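Local coordinates for protein ferric-chelate reductase (NAD(P)H) (Archaeoglobus fulgidus, PDB 1I0R) that reduces ferric iron bound in chelators such as siderophores, taking electrons from NADH or NADPH with the help of a flavin, FMN or FAD, at residues 44-47 and 51-54; 32-35 and 39-42; 11-16 and 74-79. All coordinates share one frame; numbering follows the deposited sequence. Where two conformers were deposited one is given.

Contact 1 of 3, residues 44-47 and 51-54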
ATOM      1  N   VAL B  44      -5.463  -4.637   5.932  1.00 15.30           N
ATOM      2  CA  VAL B  44      -5.267  -3.460   6.781  1.00 16.19           C
ATOM      3  C   VAL B  44      -4.281  -3.901   7.856  1.00 16.04           C
ATOM      4  O   VAL B  44      -4.432  -4.966   8.429  1.00 16.79           O
ATOM      5  CB  VAL B  44      -6.594  -2.916   7.462  1.00 16.76           C
ATOM      6  CG1 VAL B  44      -7.583  -2.431   6.393  1.00 18.79           C
ATOM      7  CG2 VAL B  44      -7.255  -3.975   8.285  1.00 17.96           C
ATOM      8  N   CYS B  45      -3.244  -3.099   8.104  1.00 16.87           N
ATOM      9  CA  CYS B  45      -2.245  -3.464   9.105  1.00 17.15           C
ATOM     10  C   CYS B  45      -2.432  -2.525  10.296  1.00 17.81           C
ATOM     11  O   CYS B  45      -2.255  -1.323  10.166  1.00 18.45           O
ATOM     12  CB  CYS B  45      -0.841  -3.327   8.498  1.00 17.71           C
ATOM     13  SG  CYS B  45       0.454  -4.062   9.505  1.00 20.24           S
ATOM     14  N   LEU B  46      -2.808  -3.107  11.440  1.00 17.77           N
ATOM     15  CA  LEU B  46      -3.094  -2.350  12.665  1.00 19.48           C
ATOM     16  C   LEU B  46      -2.169  -2.713  13.817  1.00 19.48           C
ATOM     17  O   LEU B  46      -1.842  -3.877  14.008  1.00 19.38           O
ATOM     18  CB  LEU B  46      -4.531  -2.637  13.110  1.00 19.55           C
ATOM     19  CG  LEU B  46      -5.563  -2.453  11.994  1.00 20.07           C
ATOM     20  CD1 LEU B  46      -6.966  -2.944  12.446  1.00 21.58           C
ATOM     21  CD2 LEU B  46      -5.608  -0.970  11.634  1.00 21.28           C
ATOM     22  N   ASN B  47      -1.784  -1.696  14.588  1.00 21.29           N
ATOM     23  CA  ASN B  47      -0.910  -1.884  15.744  1.00 22.74           C
ATOM     24  C   ASN B  47      -1.666  -2.604  16.867  1.00 24.26           C
ATOM     25  O   ASN B  47      -2.812  -2.249  17.184  1.00 23.53           O
ATOM     26  CB  ASN B  47      -0.412  -0.529  16.224  1.00 24.09           C
ATOM     27  CG  ASN B  47       0.608  -0.654  17.336  1.00 25.18           C
ATOM     28  OD1 ASN B  47       0.321  -1.217  18.401  1.00 27.22           O
ATOM     29  ND2 ASN B  47       1.810  -0.153  17.092  1.00 27.25           N
ATOM     30  N   ASP B  51      -7.267   0.048  20.080  1.00 29.17           N
ATOM     31  CA  ASP B  51      -8.564  -0.557  20.327  1.00 28.19           C
ATOM     32  C   ASP B  51      -9.208  -1.112  19.058  1.00 26.29           C
ATOM     33  O   ASP B  51      -9.913  -2.127  19.108  1.00 25.66           O
ATOM     34  CB  ASP B  51      -9.518   0.449  20.986  1.00 29.85           C
ATOM     35  CG  ASP B  51      -9.062   0.865  22.374  1.00 32.08           C
ATOM     36  OD1 ASP B  51      -8.599  -0.004  23.150  1.00 33.02           O
ATOM     37  OD2 ASP B  51      -9.183   2.072  22.702  1.00 33.84           O
ATOM     38  N   THR B  52      -8.963  -0.459  17.920  1.00 24.58           N
ATOM     39  CA  THR B  52      -9.539  -0.920  16.664  1.00 23.30           C
ATOM     40  C   THR B  52      -8.940  -2.284  16.314  1.00 22.46           C
ATOM     41  O   THR B  52      -9.641  -3.160  15.802  1.00 21.44           O
ATOM     42  CB  THR B  52      -9.304   0.117  15.535  1.00 22.95           C
ATOM     43  OG1 THR B  52      -9.886   1.377  15.918  1.00 24.10           O
ATOM     44  CG2 THR B  52      -9.974  -0.333  14.230  1.00 23.40           C
ATOM     45  N   HIS B  53      -7.650  -2.471  16.595  1.00 22.23           N
ATOM     46  CA  HIS B  53      -7.023  -3.763  16.330  1.00 22.40           C
ATOM     47  C   HIS B  53      -7.810  -4.853  17.083  1.00 22.81           C
ATOM     48  O   HIS B  53      -8.201  -5.879  16.511  1.00 22.86           O
ATOM     49  CB  HIS B  53      -5.555  -3.759  16.818  1.00 21.79           C
ATOM     50  CG  HIS B  53      -4.958  -5.129  16.955  1.00 22.13           C
ATOM     51  ND1 HIS B  53      -4.202  -5.730  15.964  1.00 22.84           N
ATOM     52  CD2 HIS B  53      -5.052  -6.040  17.954  1.00 20.80           C
ATOM     53  CE1 HIS B  53      -3.866  -6.950  16.345  1.00 20.50           C
ATOM     54  NE2 HIS B  53      -4.373  -7.161  17.551  1.00 23.29           N
ATOM     55  N   ASN B  54      -8.046  -4.627  18.371  1.00 23.61           N
ATOM     56  CA  ASN B  54      -8.748  -5.620  19.156  1.00 24.70           C
ATOM     57  C   ASN B  54     -10.188  -5.826  18.713  1.00 23.96           C
ATOM     58  O   ASN B  54     -10.686  -6.945  18.789  1.00 23.55           O
ATOM     59  CB  ASN B  54      -8.666  -5.267  20.648  1.00 26.23           C
ATOM     60  CG  ASN B  54      -7.229  -5.106  21.126  1.00 28.11           C
ATOM     61  OD1 ASN B  54      -6.325  -5.802  20.653  1.00 30.08           O
ATOM     62  ND2 ASN B  54      -7.010  -4.200  22.077  1.00 29.29           N
TER
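Leu-46 and His-53 meet through their CB atoms, 4.0 Å apart, where the end of strand 40-47 faces the first turn of helix 51-59. Both CA-CB bonds point at the opposite segment, and Leu-46 CA and His-53 CA, 5.6 Å apart, are the nearest CA pair. The two side chains then diverge. In Leu-46 the CG lies anti to the carbonyl carbon (chi1 -51°), which carries its isopropyl end along the first turn of the helix: CD1 comes within 4.0 Å of His-53 CA and 4.4 Å of Thr-52 CG2. In His-53 the CG is instead anti to the backbone N (chi1 163°), and the imidazole swings toward the backbone carbonyls of Leu-46 and Asn-47. Asn-47 O lies 3.2 Å from His-53 CB and stands oblique to the ring, as does Leu-46 O; no hydrogen bond joins the two segments. Beyond the pair, the His-53 ring meets that of Phe-129 with the planes at about 55°, and its side chain touches Thr-127 on strand 126-138. The CB of Asn-47 points away from the helix, and its OD1 accepts a hydrogen bond from Glu-49 N within the connecting turn. Cys-45, Leu-46, Asn-47, Asp-51 and Thr-52 all belong to the FMN site, and Asp-51 forms a salt bridge with Arg-82, another residue of that site. The chemistry across the contact is thus largely apolar, with Asn-47 O against a CB, consistent with non-polar packing bringing together the strand end and helix start that carry FMN-binding residues.

Contact 2 of 3, residues 32-35 and 39-42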
ATOM      1  N   VAL B  32      -3.403   0.343   4.010  1.00 16.15           N
ATOM      2  CA  VAL B  32      -4.579  -0.339   3.482  1.00 16.05           C
ATOM      3  C   VAL B  32      -4.290  -0.565   2.009  1.00 15.44           C
ATOM      4  O   VAL B  32      -3.916   0.370   1.287  1.00 15.68           O
ATOM      5  CB  VAL B  32      -5.840   0.536   3.596  1.00 16.41           C
ATOM      6  CG1 VAL B  32      -7.009  -0.133   2.898  1.00 17.12           C
ATOM      7  CG2 VAL B  32      -6.144   0.813   5.088  1.00 17.84           C
ATOM      8  N   PHE B  33      -4.441  -1.803   1.572  1.00 14.75           N
ATOM      9  CA  PHE B  33      -4.148  -2.136   0.190  1.00 15.06           C
ATOM     10  C   PHE B  33      -4.910  -3.348  -0.294  1.00 14.67           C
ATOM     11  O   PHE B  33      -5.201  -4.263   0.465  1.00 15.38           O
ATOM     12  CB  PHE B  33      -2.624  -2.299  -0.013  0.60 16.11           C
ATOM     13  CG  PHE B  33      -1.940  -3.257   0.938  0.60 17.72           C
ATOM     14  CD1 PHE B  33      -1.591  -4.527   0.517  0.60 18.08           C
ATOM     15  CD2 PHE B  33      -1.519  -2.838   2.197  0.60 18.67           C
ATOM     16  CE1 PHE B  33      -0.811  -5.377   1.339  0.60 19.08           C
ATOM     17  CE2 PHE B  33      -0.750  -3.672   3.021  0.60 19.23           C
ATOM     18  CZ  PHE B  33      -0.394  -4.943   2.586  0.60 19.00           C
ATOM     19  N   GLN B  34      -5.247  -3.357  -1.576  1.00 14.65           N
ATOM     20  CA  GLN B  34      -5.915  -4.510  -2.161  1.00 15.18           C
ATOM     21  C   GLN B  34      -4.848  -5.579  -2.433  1.00 15.96           C
ATOM     22  O   GLN B  34      -3.795  -5.271  -2.998  1.00 17.11           O
ATOM     23  CB  GLN B  34      -6.596  -4.118  -3.486  1.00 15.31           C
ATOM     24  CG  GLN B  34      -7.304  -5.300  -4.172  1.00 15.03           C
ATOM     25  CD  GLN B  34      -8.132  -4.873  -5.381  1.00 16.21           C
ATOM     26  OE1 GLN B  34      -8.226  -3.677  -5.697  1.00 17.54           O
ATOM     27  NE2 GLN B  34      -8.741  -5.855  -6.057  1.00 15.99           N
ATOM     28  N   LEU B  35      -5.133  -6.825  -2.077  1.00 15.88           N
ATOM     29  CA  LEU B  35      -4.157  -7.906  -2.309  1.00 17.47           C
ATOM     30  C   LEU B  35      -4.443  -8.742  -3.535  1.00 17.39           C
ATOM     31  O   LEU B  35      -3.509  -9.139  -4.260  1.00 16.79           O
ATOM     32  CB  LEU B  35      -4.114  -8.838  -1.099  1.00 19.35           C
ATOM     33  CG  LEU B  35      -3.660  -8.169   0.199  1.00 20.22           C
ATOM     34  CD1 LEU B  35      -3.149  -9.237   1.146  1.00 20.98           C
ATOM     35  CD2 LEU B  35      -2.521  -7.213  -0.100  1.00 21.86           C
ATOM     36  N   PRO B  39     -11.036 -13.693  -5.167  1.00 21.21           N
ATOM     37  CA  PRO B  39     -12.027 -12.625  -5.032  1.00 20.96           C
ATOM     38  C   PRO B  39     -11.318 -11.366  -4.533  1.00 20.78           C
ATOM     39  O   PRO B  39     -10.128 -11.396  -4.216  1.00 20.67           O
ATOM     40  CB  PRO B  39     -12.982 -13.193  -3.991  1.00 21.31           C
ATOM     41  CG  PRO B  39     -12.038 -13.892  -3.060  1.00 21.86           C
ATOM     42  CD  PRO B  39     -11.062 -14.583  -3.994  1.00 21.21           C
ATOM     43  N   VAL B  40     -12.034 -10.257  -4.449  1.00 19.98           N
ATOM     44  CA  VAL B  40     -11.400  -9.052  -3.966  1.00 19.33           C
ATOM     45  C   VAL B  40     -11.103  -9.165  -2.466  1.00 18.84           C
ATOM     46  O   VAL B  40     -12.009  -9.411  -1.650  1.00 18.82           O
ATOM     47  CB  VAL B  40     -12.277  -7.819  -4.207  1.00 19.28           C
ATOM     48  CG1 VAL B  40     -11.655  -6.601  -3.503  1.00 19.14           C
ATOM     49  CG2 VAL B  40     -12.377  -7.546  -5.716  1.00 20.17           C
ATOM     50  N   GLN B  41      -9.819  -9.026  -2.118  1.00 18.03           N
ATOM     51  CA  GLN B  41      -9.379  -9.043  -0.727  1.00 17.21           C
ATOM     52  C   GLN B  41      -8.602  -7.765  -0.433  1.00 17.07           C
ATOM     53  O   GLN B  41      -7.800  -7.289  -1.253  1.00 16.25           O
ATOM     54  CB  GLN B  41      -8.507 -10.270  -0.435  1.00 17.52           C
ATOM     55  CG  GLN B  41      -9.290 -11.540  -0.588  1.00 18.13           C
ATOM     56  CD  GLN B  41      -8.449 -12.773  -0.353  1.00 19.55           C
ATOM     57  OE1 GLN B  41      -7.509 -13.061  -1.119  1.00 20.17           O
ATOM     58  NE2 GLN B  41      -8.773 -13.510   0.695  1.00 19.30           N
ATOM     59  N   ILE B  42      -8.851  -7.215   0.752  1.00 16.14           N
ATOM     60  CA  ILE B  42      -8.225  -5.966   1.215  1.00 17.15           C
ATOM     61  C   ILE B  42      -7.482  -6.226   2.511  1.00 16.43           C
ATOM     62  O   ILE B  42      -7.994  -6.910   3.395  1.00 16.82           O
ATOM     63  CB  ILE B  42      -9.291  -4.874   1.523  1.00 18.74           C
ATOM     64  CG1 ILE B  42     -10.202  -4.670   0.312  1.00 20.19           C
ATOM     65  CG2 ILE B  42      -8.609  -3.560   1.920  1.00 19.19           C
ATOM     66  CD1 ILE B  42      -9.474  -4.349  -0.994  1.00 21.15           C
TER
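Gln-34 and Ile-42 face each other as an antiparallel non-hydrogen-bonded pair, CA to CA 4.3 Å, in the beta hairpin of strands 23-37 and 40-47 within the six-stranded antiparallel barrel. Their side chains share one face of the sheet. The ethyl branch of Ile-42 bends back across the pair, its CD1 3.7 Å from Gln-34 CA, because CG1 is anti to its own carbonyl carbon (chi1 -54°) and chi2 turns the chain once more. Ile-42 CG2, on the other branch, meets Val-32 CG1 at 3.9 Å. Gln-34 runs out extended, with CG anti to the backbone N, and crosses Val-40 at about a right angle; Gln-34 NE2 comes 3.9 Å from Val-40 CG1. One classical hydrogen bond links the two segments, Leu-35 N to Gln-41 O at 2.8 Å, nearly straight at N-H...O 166°, with the donor tilted 29° from the carbonyl plane. On the backbone, Phe-33 O and Gln-41 O each receive a CA-H...O contact, from Ile-42 and Gln-34 respectively.

Farther out, Thr-36 O, near the end of strand 23-37, accepts a hydrogen bond from Gln-34 NE2, which would limit turning of the amide beside Val-40. Phe-33 is backbone hydrogen-bonded to Ala-43, while Val-40 and Ile-42 bond to Ala-133 and Gly-131 of strand 126-138. The second subunit packs on this hairpin, which forms part of the homodimer interface: Phe-6 of that subunit lies on Gln-34 and Val-40, and its Tyr-11 OH is hydrogen-bonded to Gln-34 N.

Contact 3 of 3, residues 11-16 and 74-79; sequences YGLYIV and EFIGRF
Ile-15 sets its two branches against two phenylalanine rings. Its CG2 stands over one face of Phe-79, 4.1 Å from the ring centroid and 20° off the normal, a CH-pi contact displaced toward the CD2 side of the ring, where CG2 to CD2 is 3.9 Å. The longer branch continues past this ring: Ile-15 CD1 lies 3.9 Å from Phe-79 CE1 and 3.8 Å from Phe-75 CE2. Ile-15 and Phe-75 cross at about a right angle, and CD1 meets the Phe-75 ring obliquely. This double reach follows from the torsions, with CG1 anti to the carbonyl carbon (chi1 -57°) and CD1 anti beyond it, so that the ethyl arm is stretched out toward the helix. The two rings also meet each other, Phe-79 CE1 lying 4.2 Å above the plane of Phe-75, offset toward its rim.

Strand 14-20 of the six-stranded barrel thereby receives helix 73-78 and the residue after it on its outer side, and the barrel strand 61-67 lends Ser-65 and Leu-67 as further neighbours of Ile-15. With Phe-79 reduced to an alanine, Ile-15 CG2 would probably lose the ring face it rests on, and a gap would be likely to open beside Phe-75. Two residues before Ile-15, Leu-13 meets Ile-76 in a second apolar contact, the side chains crossing obliquely with Leu-13 CD2 to Ile-76 CD1 at 4.1 Å. Both side chains also touch Tyr-150 of helix 147-155, a residue of the NADP(+) site, and Phe-75 is turned edge-to-face with His-108.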
ATOM      1  N   TYR B  11       1.401   5.884   0.221  1.00 14.82           N
ATOM      2  CA  TYR B  11       0.206   5.386   0.904  1.00 14.94           C
ATOM      3  C   TYR B  11      -0.962   6.352   0.770  1.00 15.65           C
ATOM      4  O   TYR B  11      -0.789   7.522   0.414  1.00 16.44           O
ATOM      5  CB  TYR B  11       0.427   5.255   2.419  1.00 14.88           C
ATOM      6  CG  TYR B  11       1.611   4.445   2.884  1.00 15.02           C
ATOM      7  CD1 TYR B  11       2.899   4.983   2.880  1.00 14.50           C
ATOM      8  CD2 TYR B  11       1.438   3.135   3.325  1.00 14.51           C
ATOM      9  CE1 TYR B  11       3.994   4.228   3.295  1.00 14.87           C
ATOM     10  CE2 TYR B  11       2.508   2.370   3.749  1.00 14.57           C
ATOM     11  CZ  TYR B  11       3.792   2.911   3.726  1.00 14.56           C
ATOM     12  OH  TYR B  11       4.885   2.156   4.046  1.00 14.01           O
ATOM     13  N   GLY B  12      -2.151   5.835   1.064  1.00 16.06           N
ATOM     14  CA  GLY B  12      -3.330   6.697   1.094  1.00 15.72           C
ATOM     15  C   GLY B  12      -3.549   7.057   2.571  1.00 16.10           C
ATOM     16  O   GLY B  12      -2.681   6.835   3.408  1.00 15.67           O
ATOM     17  N   LEU B  13      -4.694   7.677   2.881  1.00 16.25           N
ATOM     18  CA  LEU B  13      -5.052   7.982   4.288  1.00 16.63           C
ATOM     19  C   LEU B  13      -6.510   7.529   4.433  1.00 16.68           C
ATOM     20  O   LEU B  13      -7.371   7.864   3.620  1.00 16.32           O
ATOM     21  CB  LEU B  13      -4.900   9.470   4.634  1.00 18.50           C
ATOM     22  CG  LEU B  13      -4.724   9.626   6.153  1.00 19.31           C
ATOM     23  CD1 LEU B  13      -3.368   9.011   6.605  1.00 20.28           C
ATOM     24  CD2 LEU B  13      -4.782  11.110   6.528  1.00 21.00           C
ATOM     25  N   TYR B  14      -6.760   6.751   5.481  1.00 16.24           N
ATOM     26  CA  TYR B  14      -8.060   6.114   5.674  1.00 16.53           C
ATOM     27  C   TYR B  14      -8.498   6.096   7.114  1.00 17.32           C
ATOM     28  O   TYR B  14      -7.710   6.341   8.022  1.00 17.33           O
ATOM     29  CB  TYR B  14      -7.965   4.631   5.255  1.00 15.96           C
ATOM     30  CG  TYR B  14      -7.204   4.355   3.963  1.00 15.17           C
ATOM     31  CD1 TYR B  14      -5.816   4.222   3.949  1.00 15.25           C
ATOM     32  CD2 TYR B  14      -7.884   4.281   2.764  1.00 15.09           C
ATOM     33  CE1 TYR B  14      -5.121   4.020   2.738  1.00 14.22           C
ATOM     34  CE2 TYR B  14      -7.212   4.084   1.562  1.00 14.81           C
ATOM     35  CZ  TYR B  14      -5.834   3.957   1.555  1.00 14.98           C
ATOM     36  OH  TYR B  14      -5.214   3.813   0.323  1.00 14.99           O
ATOM     37  N   ILE B  15      -9.789   5.827   7.294  1.00 17.87           N
ATOM     38  CA  ILE B  15     -10.316   5.588   8.617  1.00 18.46           C
ATOM     39  C   ILE B  15     -10.649   4.100   8.541  1.00 17.52           C
ATOM     40  O   ILE B  15     -11.332   3.660   7.591  1.00 17.90           O
ATOM     41  CB  ILE B  15     -11.656   6.294   8.917  1.00 18.94           C
ATOM     42  CG1 ILE B  15     -11.574   7.800   8.722  1.00 20.28           C
ATOM     43  CG2 ILE B  15     -12.053   5.957  10.375  1.00 19.94           C
ATOM     44  CD1 ILE B  15     -12.927   8.500   9.044  1.00 20.50           C
ATOM     45  N   VAL B  16     -10.158   3.316   9.498  1.00 17.84           N
ATOM     46  CA  VAL B  16     -10.473   1.880   9.549  1.00 17.64           C
ATOM     47  C   VAL B  16     -11.411   1.713  10.751  1.00 18.45           C
ATOM     48  O   VAL B  16     -11.086   2.149  11.865  1.00 18.08           O
ATOM     49  CB  VAL B  16      -9.203   1.001   9.720  1.00 17.62           C
ATOM     50  CG1 VAL B  16      -9.585  -0.476   9.870  1.00 16.83           C
ATOM     51  CG2 VAL B  16      -8.285   1.175   8.477  1.00 17.86           C
ATOM     52  N   GLU B  74      -8.977  18.564  11.786  1.00 36.14           N
ATOM     53  CA  GLU B  74      -9.662  18.288  13.044  1.00 36.62           C
ATOM     54  C   GLU B  74     -10.405  16.956  12.977  1.00 35.66           C
ATOM     55  O   GLU B  74     -10.456  16.211  13.957  1.00 35.56           O
ATOM     56  CB  GLU B  74     -10.640  19.422  13.394  1.00 38.55           C
ATOM     57  CG  GLU B  74     -11.435  19.972  12.216  1.00 41.66           C
ATOM     58  CD  GLU B  74     -10.788  21.207  11.581  1.00 43.71           C
ATOM     59  OE1 GLU B  74      -9.590  21.148  11.206  1.00 44.60           O
ATOM     60  OE2 GLU B  74     -11.487  22.246  11.457  1.00 44.95           O
ATOM     61  N   PHE B  75     -10.971  16.665  11.812  1.00 34.56           N
ATOM     62  CA  PHE B  75     -11.716  15.427  11.609  1.00 33.68           C
ATOM     63  C   PHE B  75     -10.742  14.256  11.692  1.00 33.36           C
ATOM     64  O   PHE B  75     -11.018  13.246  12.330  1.00 32.61           O
ATOM     65  CB  PHE B  75     -12.404  15.463  10.240  1.00 33.27           C
ATOM     66  CG  PHE B  75     -13.314  14.293   9.976  1.00 33.38           C
ATOM     67  CD1 PHE B  75     -14.603  14.254  10.501  1.00 33.47           C
ATOM     68  CD2 PHE B  75     -12.891  13.242   9.167  1.00 32.96           C
ATOM     69  CE1 PHE B  75     -15.459  13.193  10.223  1.00 33.67           C
ATOM     70  CE2 PHE B  75     -13.741  12.172   8.881  1.00 33.36           C
ATOM     71  CZ  PHE B  75     -15.029  12.146   9.408  1.00 33.76           C
ATOM     72  N   ILE B  76      -9.591  14.399  11.046  1.00 33.30           N
ATOM     73  CA  ILE B  76      -8.588  13.346  11.091  1.00 33.87           C
ATOM     74  C   ILE B  76      -8.151  13.198  12.546  1.00 34.58           C
ATOM     75  O   ILE B  76      -7.917  12.090  13.035  1.00 34.23           O
ATOM     76  CB  ILE B  76      -7.387  13.704  10.179  1.00 33.41           C
ATOM     77  CG1 ILE B  76      -7.888  13.843   8.739  1.00 33.18           C
ATOM     78  CG2 ILE B  76      -6.306  12.637  10.278  1.00 33.36           C
ATOM     79  CD1 ILE B  76      -6.868  14.376   7.738  1.00 32.21           C
ATOM     80  N   GLY B  77      -8.081  14.323  13.250  1.00 35.56           N
ATOM     81  CA  GLY B  77      -7.681  14.296  14.646  1.00 36.89           C
ATOM     82  C   GLY B  77      -8.602  13.483  15.551  1.00 37.87           C
ATOM     83  O   GLY B  77      -8.132  12.840  16.495  1.00 37.62           O
ATOM     84  N   ARG B  78      -9.902  13.502  15.269  1.00 38.96           N
ATOM     85  CA  ARG B  78     -10.871  12.755  16.069  1.00 40.22           C
ATOM     86  C   ARG B  78     -10.541  11.277  16.104  1.00 40.19           C
ATOM     87  O   ARG B  78     -10.720  10.611  17.127  1.00 39.87           O
ATOM     88  CB  ARG B  78     -12.282  12.892  15.496  1.00 41.81           C
ATOM     89  CG  ARG B  78     -12.782  14.305  15.391  1.00 44.26           C
ATOM     90  CD  ARG B  78     -14.177  14.328  14.798  1.00 46.38           C
ATOM     91  NE  ARG B  78     -15.117  13.594  15.641  1.00 47.86           N
ATOM     92  CZ  ARG B  78     -16.385  13.943  15.819  1.00 48.29           C
ATOM     93  NH1 ARG B  78     -16.873  15.017  15.211  1.00 48.64           N
ATOM     94  NH2 ARG B  78     -17.161  13.226  16.618  1.00 48.76           N
ATOM     95  N   PHE B  79     -10.077  10.749  14.977  1.00 39.91           N
ATOM     96  CA  PHE B  79      -9.760   9.338  14.917  1.00 40.14           C
ATOM     97  C   PHE B  79      -8.306   8.995  15.188  1.00 41.24           C
ATOM     98  O   PHE B  79      -7.870   7.883  14.907  1.00 41.11           O
ATOM     99  CB  PHE B  79     -10.196   8.769  13.568  1.00 38.90           C
ATOM    100  CG  PHE B  79     -11.683   8.753  13.381  1.00 37.96           C
ATOM    101  CD1 PHE B  79     -12.339   9.825  12.792  1.00 37.27           C
ATOM    102  CD2 PHE B  79     -12.433   7.671  13.823  1.00 37.50           C
ATOM    103  CE1 PHE B  79     -13.732   9.818  12.644  1.00 37.20           C
ATOM    104  CE2 PHE B  79     -13.825   7.653  13.683  1.00 37.43           C
ATOM    105  CZ  PHE B  79     -14.474   8.726  13.093  1.00 36.67           C
TER

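The three contacts are distributed over one six-stranded barrel. Contacts 1 and 2 share strand 40-47, with centres 16 Å apart, and meet directly where Val-44 CG1 lies 3.8 Å from Val-32 CG2. The same Val-32 CG2 reaches Tyr-14 CD1 at 3.6 Å, tying contact 2 to contact 3 although their centres are 19 Å apart. Thr-52 CG2, 3.6 Å from Val-16 O, joins contacts 1 and 3. Contact 1 holds residues of the FMN site and nears the NADP(+) site through Asn-47 and His-126; contact 3 approaches both sites, through Ile-76 near Ile-28 and Leu-13 near Tyr-150, each of these side-chain pairs about 4 Å apart. Contacts 2 and 3 both touch the second subunit.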